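Local coordinates for protein probable fumarate reductase Ifc3 (Shewanella frigidimarina, PDB 1QO8) that catalyses the essentially one-way reduction of fumarate to succinate in vitro, using one FAD and four covalently bound c-type hemes per subunit, at residues A129-F134 and D254-A259; M161-G166 and N543-T548. All blocks are in the same frame, centred on the assembly; numbering follows the deposited sequence.

Both interactions belong to the flavoprotein part of the chain, and each has a segment that touches the bound FAD; in interaction 1 it is 129-134, backed by helix 248-262. Their centres lie about 12 Å apart, with interaction 1 at the diphosphate and interaction 2 at the flavin ring. Along the chain their segments alternate: 129-134 opens helix 131-143; the loop 161-166 follows, ahead of strand 167-168; then come 254-259, within helix 248-262, and 543-548, which begins helix 543-563. They meet directly, since Ser-131 OG and Thr-548 OG1 lie 2.8 Å apart in a probable hydrogen bond and Arg-257 packs on Met-161. Pieces far apart in sequence thus meet around the diphosphate and the flavin of one cofactor.

Interaction 1: residues A129-F134 and D254-A259; sequences AGSAGF and DTLRKA. With FAD (flavin-adenine dinucleotide), chain G.
Phe-134 turns one ring face to helix 248-262 and the other to its own glycine-rich turn. Over the first lie backbone atoms, Arg-257 N above the ring centre at 4.2 Å from its plane and Leu-256 C nearer the rim; on the opposite face sits the methyl of Ala-129, offset toward the rim. At the far end of the ring, Phe-134 CZ meets the aliphatic Arg-257 CG at 3.7 Å, while at its root CB lies 3.7 Å from Leu-256 CB, an apolar contact. CG of Phe-134 stands anti to its carbonyl carbon (chi1 -82°), which turns the ring across the neighbouring helix, its face over the backbone of Leu-256 and Arg-257. An alanine here is likely to leave Arg-257 CG and the Ala-129 methyl without the flat surface they pack on.

The turn 129-134 fits the dinucleotide-binding motif of Rossmann-type folds, in which a glycine-rich loop joins strand 124-127 to helix 131-143. Gly-130, at the N-cap, passes close to the cofactor: a side chain there would run into FAD O1A. Ala-132 N donates to FAD O1P (2.8 Å, 158°), so the helix start, where amides point outward, faces a phosphate and would probably help offset its charge.

Leu-256 also reaches the start of helix 131-143, its CD1 3.9 Å from Ser-131 OG, a hydroxyl hydrogen-bonded to Thr-548. A long aliphatic stem suits Arg-257 to a site where carbon meets the ring and charge lies beyond: its extended chain carries the guanidinium to the carbonyls of Ser-156 and Leu-60.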
loop_
_atom_site.group_PDB
_atom_site.type_symbol
_atom_site.label_atom_id
_atom_site.label_comp_id
_atom_site.label_asym_id
_atom_site.label_seq_id
_atom_site.Cartn_x
_atom_site.Cartn_y
_atom_site.Cartn_z
ATOM N N ALA A 129 9.796 14.482 -17.750
ATOM C CA ALA A 129 10.267 15.869 -17.858
ATOM C C ALA A 129 9.234 16.812 -17.273
ATOM O O ALA A 129 8.700 17.708 -17.941
ATOM C CB ALA A 129 10.499 16.193 -19.330
ATOM N N GLY A 130 8.895 16.655 -15.995
ATOM C CA GLY A 130 8.127 17.756 -15.333
ATOM C C GLY A 130 9.211 18.512 -14.584
ATOM O O GLY A 130 10.361 18.380 -15.067
ATOM N N SER A 131 8.974 19.143 -13.444
ATOM C CA SER A 131 10.009 19.968 -12.840
ATOM C C SER A 131 11.129 19.100 -12.315
ATOM O O SER A 131 12.303 19.471 -12.352
ATOM C CB SER A 131 9.362 20.827 -11.719
ATOM O OG SER A 131 10.379 21.561 -11.016
ATOM N N ALA A 132 10.761 17.993 -11.610
ATOM C CA ALA A 132 11.807 17.150 -11.018
ATOM C C ALA A 132 12.721 16.550 -12.103
ATOM O O ALA A 132 13.943 16.642 -11.927
ATOM C CB ALA A 132 11.263 16.026 -10.126
ATOM N N GLY A 133 12.219 16.102 -13.229
ATOM C CA GLY A 133 13.101 15.521 -14.270
ATOM C C GLY A 133 13.922 16.561 -15.020
ATOM O O GLY A 133 15.106 16.350 -15.339
ATOM N N PHE A 134 13.309 17.763 -15.292
ATOM C CA PHE A 134 14.182 18.764 -15.913
ATOM C C PHE A 134 15.309 19.134 -14.950
ATOM O O PHE A 134 16.504 19.329 -15.325
ATOM C CB PHE A 134 13.411 19.949 -16.457
ATOM C CG PHE A 134 12.743 19.915 -17.783
ATOM C CD1 PHE A 134 13.517 19.958 -18.943
ATOM C CD2 PHE A 134 11.351 19.968 -17.897
ATOM C CE1 PHE A 134 12.927 20.002 -20.165
ATOM C CE2 PHE A 134 10.754 20.054 -19.154
ATOM C CZ PHE A 134 11.557 20.075 -20.276
ATOM N N ASP A 254 8.389 26.646 -18.372
ATOM C CA ASP A 254 8.917 27.437 -19.516
ATOM C C ASP A 254 10.410 27.661 -19.293
ATOM O O ASP A 254 11.243 27.462 -20.207
ATOM C CB ASP A 254 8.182 28.739 -19.798
ATOM C CG ASP A 254 6.798 28.518 -20.396
ATOM O OD1 ASP A 254 6.296 27.414 -20.744
ATOM O OD2 ASP A 254 6.007 29.480 -20.600
ATOM N N THR A 255 10.842 27.996 -18.079
ATOM C CA THR A 255 12.225 28.315 -17.814
ATOM C C THR A 255 13.130 27.075 -17.938
ATOM O O THR A 255 14.223 27.155 -18.455
ATOM C CB THR A 255 12.408 28.880 -16.402
ATOM O OG1 THR A 255 11.569 30.018 -16.339
ATOM C CG2 THR A 255 13.832 29.298 -16.159
ATOM N N LEU A 256 12.675 25.923 -17.432
ATOM C CA LEU A 256 13.424 24.691 -17.475
ATOM C C LEU A 256 13.434 24.143 -18.912
ATOM O O LEU A 256 14.494 23.683 -19.284
ATOM C CB LEU A 256 12.856 23.654 -16.476
ATOM C CG LEU A 256 12.930 24.049 -15.017
ATOM C CD1 LEU A 256 11.876 23.265 -14.191
ATOM C CD2 LEU A 256 14.346 23.907 -14.400
ATOM N N ARG A 257 12.370 24.239 -19.710
ATOM C CA ARG A 257 12.410 23.842 -21.081
ATOM C C ARG A 257 13.496 24.616 -21.875
ATOM O O ARG A 257 14.212 24.008 -22.697
ATOM C CB ARG A 257 11.118 24.067 -21.875
ATOM C CG ARG A 257 9.949 23.216 -21.428
ATOM C CD ARG A 257 8.655 23.709 -22.065
ATOM N NE ARG A 257 7.612 22.694 -21.933
ATOM C CZ ARG A 257 6.391 22.977 -22.344
ATOM N NH1 ARG A 257 6.098 24.212 -22.792
ATOM N NH2 ARG A 257 5.412 22.108 -22.264
ATOM N N LYS A 258 13.477 25.946 -21.738
ATOM C CA LYS A 258 14.488 26.738 -22.417
ATOM C C LYS A 258 15.884 26.415 -21.893
ATOM O O LYS A 258 16.745 26.154 -22.744
ATOM C CB LYS A 258 14.317 28.268 -22.333
ATOM C CG LYS A 258 12.948 28.593 -22.954
ATOM C CD LYS A 258 13.016 29.879 -23.745
ATOM C CE LYS A 258 11.837 30.019 -24.731
ATOM N NZ LYS A 258 12.184 31.285 -25.518
ATOM N N ALA A 259 16.111 26.332 -20.604
ATOM C CA ALA A 259 17.450 25.932 -20.167
ATOM C C ALA A 259 17.821 24.516 -20.587
ATOM O O ALA A 259 19.024 24.366 -20.893
ATOM C CB ALA A 259 17.666 26.138 -18.684
HETATM P PA FAD G . 5.200 15.957 -12.931
HETATM O O1A FAD G . 5.322 17.437 -13.128
HETATM O O2A FAD G . 3.996 15.340 -13.019
HETATM O O5B FAD G . 5.845 15.417 -14.258
HETATM C C5B FAD G . 6.146 13.979 -14.486
HETATM C C4B FAD G . 6.569 13.805 -16.029
HETATM O O4B FAD G . 6.851 12.325 -16.140
HETATM C C3B FAD G . 5.342 14.001 -16.979
HETATM O O3B FAD G . 5.383 14.968 -17.930
HETATM C C2B FAD G . 4.866 12.545 -17.335
HETATM O O2B FAD G . 4.268 12.399 -18.646
HETATM C C1B FAD G . 6.187 11.872 -17.386
HETATM N N9A FAD G . 6.104 10.420 -17.183
HETATM C C8A FAD G . 5.268 9.717 -16.353
HETATM N N7A FAD G . 5.383 8.427 -16.510
HETATM C C5A FAD G . 6.349 8.250 -17.496
HETATM C C6A FAD G . 6.867 7.071 -18.185
HETATM N N6A FAD G . 6.501 5.848 -17.916
HETATM N N1A FAD G . 7.838 7.336 -19.093
HETATM C C2A FAD G . 8.200 8.608 -19.473
HETATM N N3A FAD G . 7.756 9.751 -18.903
HETATM C C4A FAD G . 6.820 9.488 -17.951
HETATM N N1 FAD G . 2.523 22.060 -5.471
HETATM C C2 FAD G . 3.153 23.079 -4.953
HETATM O O2 FAD G . 4.048 23.065 -4.173
HETATM N N3 FAD G . 2.826 24.429 -5.284
HETATM C C4 FAD G . 1.798 24.584 -6.208
HETATM O O4 FAD G . 1.435 25.688 -6.498
HETATM C C4X FAD G . 1.069 23.426 -6.721
HETATM N N5 FAD G . 0.037 23.596 -7.561
HETATM C C5X FAD G . -0.597 22.532 -8.108
HETATM C C6 FAD G . -1.657 22.781 -8.991
HETATM C C7 FAD G . -2.314 21.723 -9.570
HETATM C C7M FAD G . -3.452 21.903 -10.523
HETATM C C8 FAD G . -1.859 20.387 -9.277
HETATM C C8M FAD G . -2.521 19.228 -9.958
HETATM C C9 FAD G . -0.802 20.142 -8.438
HETATM C C9A FAD G . -0.141 21.184 -7.833
HETATM N N10 FAD G . 0.933 21.057 -6.929
HETATM C C10 FAD G . 1.538 22.117 -6.373
HETATM C "C1'" FAD G . 1.699 19.772 -6.869
HETATM C "C2'" FAD G . 3.027 19.910 -7.688
HETATM O "O2'" FAD G . 2.562 20.669 -8.855
HETATM C "C3'" FAD G . 3.311 18.494 -8.246
HETATM O "O3'" FAD G . 3.477 17.552 -7.177
HETATM C "C4'" FAD G . 4.790 18.509 -8.759
HETATM O "O4'" FAD G . 4.746 19.416 -9.902
HETATM C "C5'" FAD G . 5.064 17.066 -9.316
HETATM O "O5'" FAD G . 6.360 17.264 -10.167
HETATM P P FAD G . 7.108 16.079 -10.807
HETATM O O1P FAD G . 8.304 16.711 -11.481
HETATM O O2P FAD G . 7.263 15.177 -9.756
HETATM O O3P FAD G . 6.113 15.487 -11.679
#

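Interaction 2: residues M161-G166 and N543-T548; sequences MISAGG and NAIADT. With FAD (flavin-adenine dinucleotide), chain G.
Ile-545 N donates an almost straight hydrogen bond (2.9 Å, 176°) to FAD O2, a flavin oxygen that also has the amides of Ala-544 and Asn-543 close by. These amides form the first turn of helix 543-563, and the pyrimidine end of the isoalloxazine at that helix start is a feature of the fumarate reductase and succinate dehydrogenase flavoproteins; the helix dipole would probably stabilise negative charge around N1 and O2. Loop 161-166 serves the other edge groups: FAD N3 donates to Gly-166 O (3.1 Å), and Gly-165 N approaches FAD O4, in a residue that by similarity also binds fumarate and succinate. Glycine suits Gly-166, whose phi is positive, and a side chain on Gly-165 would crowd O4.

Across the two segments the bridge is Ile-545. Its branched side chain lies over one face of the pyrimidine ring, CG1 3.5 Å from FAD C2, with CB 3.8 Å from Gly-166 O. On the same face the small Ser-163 brings CB to 3.4 Å from FAD N5, while its hydroxyl is turned back to the carbonyl of Ser-160 (chi1 77°). That same torsion sets Ser-163 OG 3.5 Å from Ile-545 CD1, an apolar touch on an oxygen already bonded elsewhere.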
loop_
_atom_site.group_PDB
_atom_site.type_symbol
_atom_site.label_atom_id
_atom_site.label_comp_id
_atom_site.label_asym_id
_atom_site.label_seq_id
_atom_site.Cartn_x
_atom_site.Cartn_y
_atom_site.Cartn_z
ATOM N N MET A 161 3.513 22.004 -14.723
ATOM C CA MET A 161 3.299 23.138 -15.577
ATOM C C MET A 161 1.939 23.754 -15.332
ATOM O O MET A 161 1.597 24.758 -15.937
ATOM C CB MET A 161 3.392 22.657 -17.075
ATOM C CG MET A 161 2.220 21.861 -17.552
ATOM S SD MET A 161 2.371 20.886 -19.049
ATOM C CE MET A 161 2.509 22.249 -20.277
ATOM N N ILE A 162 1.040 23.052 -14.605
ATOM C CA ILE A 162 -0.277 23.638 -14.345
ATOM C C ILE A 162 -0.370 24.109 -12.912
ATOM O O ILE A 162 -1.466 24.349 -12.470
ATOM C CB ILE A 162 -1.447 22.712 -14.644
ATOM C CG1 ILE A 162 -1.242 21.413 -13.840
ATOM C CG2 ILE A 162 -1.560 22.542 -16.180
ATOM C CD1 ILE A 162 -2.450 20.501 -14.078
ATOM N N SER A 163 0.741 24.055 -12.227
ATOM C CA SER A 163 0.907 24.504 -10.856
ATOM C C SER A 163 0.806 26.048 -10.829
ATOM O O SER A 163 1.213 26.831 -11.640
ATOM C CB SER A 163 2.165 24.008 -10.173
ATOM O OG SER A 163 3.327 24.679 -10.557
ATOM N N ALA A 164 0.114 26.466 -9.816
ATOM C CA ALA A 164 -0.546 27.566 -9.277
ATOM C C ALA A 164 0.032 28.487 -8.218
ATOM O O ALA A 164 -0.082 29.707 -8.098
ATOM C CB ALA A 164 -1.561 26.616 -8.383
ATOM N N GLY A 165 0.584 27.873 -7.177
ATOM C CA GLY A 165 0.734 28.528 -5.869
ATOM C C GLY A 165 2.191 28.505 -5.428
ATOM O O GLY A 165 2.443 28.049 -4.311
ATOM N N GLY A 166 3.123 28.755 -6.297
ATOM C CA GLY A 166 4.496 28.791 -6.147
ATOM C C GLY A 166 5.298 27.807 -5.340
ATOM O O GLY A 166 4.865 26.714 -5.016
ATOM N N ASN A 543 5.285 23.266 -1.121
ATOM C CA ASN A 543 6.376 22.366 -0.754
ATOM C C ASN A 543 6.670 21.320 -1.811
ATOM O O ASN A 543 7.818 20.880 -1.944
ATOM C CB ASN A 543 5.933 21.661 0.551
ATOM C CG ASN A 543 6.437 22.444 1.745
ATOM O OD1 ASN A 543 7.087 23.481 1.567
ATOM N ND2 ASN A 543 6.171 21.939 2.922
ATOM N N ALA A 544 5.663 20.916 -2.572
ATOM C CA ALA A 544 5.935 19.902 -3.634
ATOM C C ALA A 544 6.698 20.471 -4.819
ATOM O O ALA A 544 7.578 19.804 -5.385
ATOM C CB ALA A 544 4.622 19.375 -4.174
ATOM N N ILE A 545 6.376 21.723 -5.215
ATOM C CA ILE A 545 7.198 22.399 -6.235
ATOM C C ILE A 545 8.607 22.505 -5.665
ATOM O O ILE A 545 9.564 22.204 -6.384
ATOM C CB ILE A 545 6.706 23.794 -6.712
ATOM C CG1 ILE A 545 5.494 23.533 -7.564
ATOM C CG2 ILE A 545 7.765 24.573 -7.513
ATOM C CD1 ILE A 545 5.895 22.870 -8.909
ATOM N N ALA A 546 8.768 22.859 -4.383
ATOM C CA ALA A 546 10.112 22.995 -3.862
ATOM C C ALA A 546 10.886 21.690 -3.828
ATOM O O ALA A 546 12.102 21.614 -4.018
ATOM C CB ALA A 546 10.081 23.546 -2.428
ATOM N N ASP A 547 10.200 20.627 -3.457
ATOM C CA ASP A 547 10.673 19.238 -3.532
ATOM C C ASP A 547 11.150 18.918 -4.945
ATOM O O ASP A 547 12.251 18.423 -5.080
ATOM C CB ASP A 547 9.483 18.360 -3.131
ATOM C CG ASP A 547 9.695 16.866 -3.224
ATOM O OD1 ASP A 547 10.830 16.351 -3.183
ATOM O OD2 ASP A 547 8.644 16.174 -3.331
ATOM N N THR A 548 10.462 19.195 -6.022
ATOM C CA THR A 548 10.935 18.839 -7.376
ATOM C C THR A 548 12.230 19.574 -7.692
ATOM O O THR A 548 13.131 18.968 -8.299
ATOM C CB THR A 548 9.895 19.117 -8.479
ATOM O OG1 THR A 548 9.717 20.557 -8.543
ATOM C CG2 THR A 548 8.552 18.476 -8.165
HETATM P PA FAD G . 5.200 15.957 -12.931
HETATM O O1A FAD G . 5.322 17.437 -13.128
HETATM O O2A FAD G . 3.996 15.340 -13.019
HETATM O O5B FAD G . 5.845 15.417 -14.258
HETATM C C5B FAD G . 6.146 13.979 -14.486
HETATM C C4B FAD G . 6.569 13.805 -16.029
HETATM O O4B FAD G . 6.851 12.325 -16.140
HETATM C C3B FAD G . 5.342 14.001 -16.979
HETATM O O3B FAD G . 5.383 14.968 -17.930
HETATM C C2B FAD G . 4.866 12.545 -17.335
HETATM O O2B FAD G . 4.268 12.399 -18.646
HETATM C C1B FAD G . 6.187 11.872 -17.386
HETATM N N9A FAD G . 6.104 10.420 -17.183
HETATM C C8A FAD G . 5.268 9.717 -16.353
HETATM N N7A FAD G . 5.383 8.427 -16.510
HETATM C C5A FAD G . 6.349 8.250 -17.496
HETATM C C6A FAD G . 6.867 7.071 -18.185
HETATM N N6A FAD G . 6.501 5.848 -17.916
HETATM N N1A FAD G . 7.838 7.336 -19.093
HETATM C C2A FAD G . 8.200 8.608 -19.473
HETATM N N3A FAD G . 7.756 9.751 -18.903
HETATM C C4A FAD G . 6.820 9.488 -17.951
HETATM N N1 FAD G . 2.523 22.060 -5.471
HETATM C C2 FAD G . 3.153 23.079 -4.953
HETATM O O2 FAD G . 4.048 23.065 -4.173
HETATM N N3 FAD G . 2.826 24.429 -5.284
HETATM C C4 FAD G . 1.798 24.584 -6.208
HETATM O O4 FAD G . 1.435 25.688 -6.498
HETATM C C4X FAD G . 1.069 23.426 -6.721
HETATM N N5 FAD G . 0.037 23.596 -7.561
HETATM C C5X FAD G . -0.597 22.532 -8.108
HETATM C C6 FAD G . -1.657 22.781 -8.991
HETATM C C7 FAD G . -2.314 21.723 -9.570
HETATM C C7M FAD G . -3.452 21.903 -10.523
HETATM C C8 FAD G . -1.859 20.387 -9.277
HETATM C C8M FAD G . -2.521 19.228 -9.958
HETATM C C9 FAD G . -0.802 20.142 -8.438
HETATM C C9A FAD G . -0.141 21.184 -7.833
HETATM N N10 FAD G . 0.933 21.057 -6.929
HETATM C C10 FAD G . 1.538 22.117 -6.373
HETATM C "C1'" FAD G . 1.699 19.772 -6.869
HETATM C "C2'" FAD G . 3.027 19.910 -7.688
HETATM O "O2'" FAD G . 2.562 20.669 -8.855
HETATM C "C3'" FAD G . 3.311 18.494 -8.246
HETATM O "O3'" FAD G . 3.477 17.552 -7.177
HETATM C "C4'" FAD G . 4.790 18.509 -8.759
HETATM O "O4'" FAD G . 4.746 19.416 -9.902
HETATM C "C5'" FAD G . 5.064 17.066 -9.316
HETATM O "O5'" FAD G . 6.360 17.264 -10.167
HETATM P P FAD G . 7.108 16.079 -10.807
HETATM O O1P FAD G . 8.304 16.711 -11.481
HETATM O O2P FAD G . 7.263 15.177 -9.756
HETATM O O3P FAD G . 6.113 15.487 -11.679
#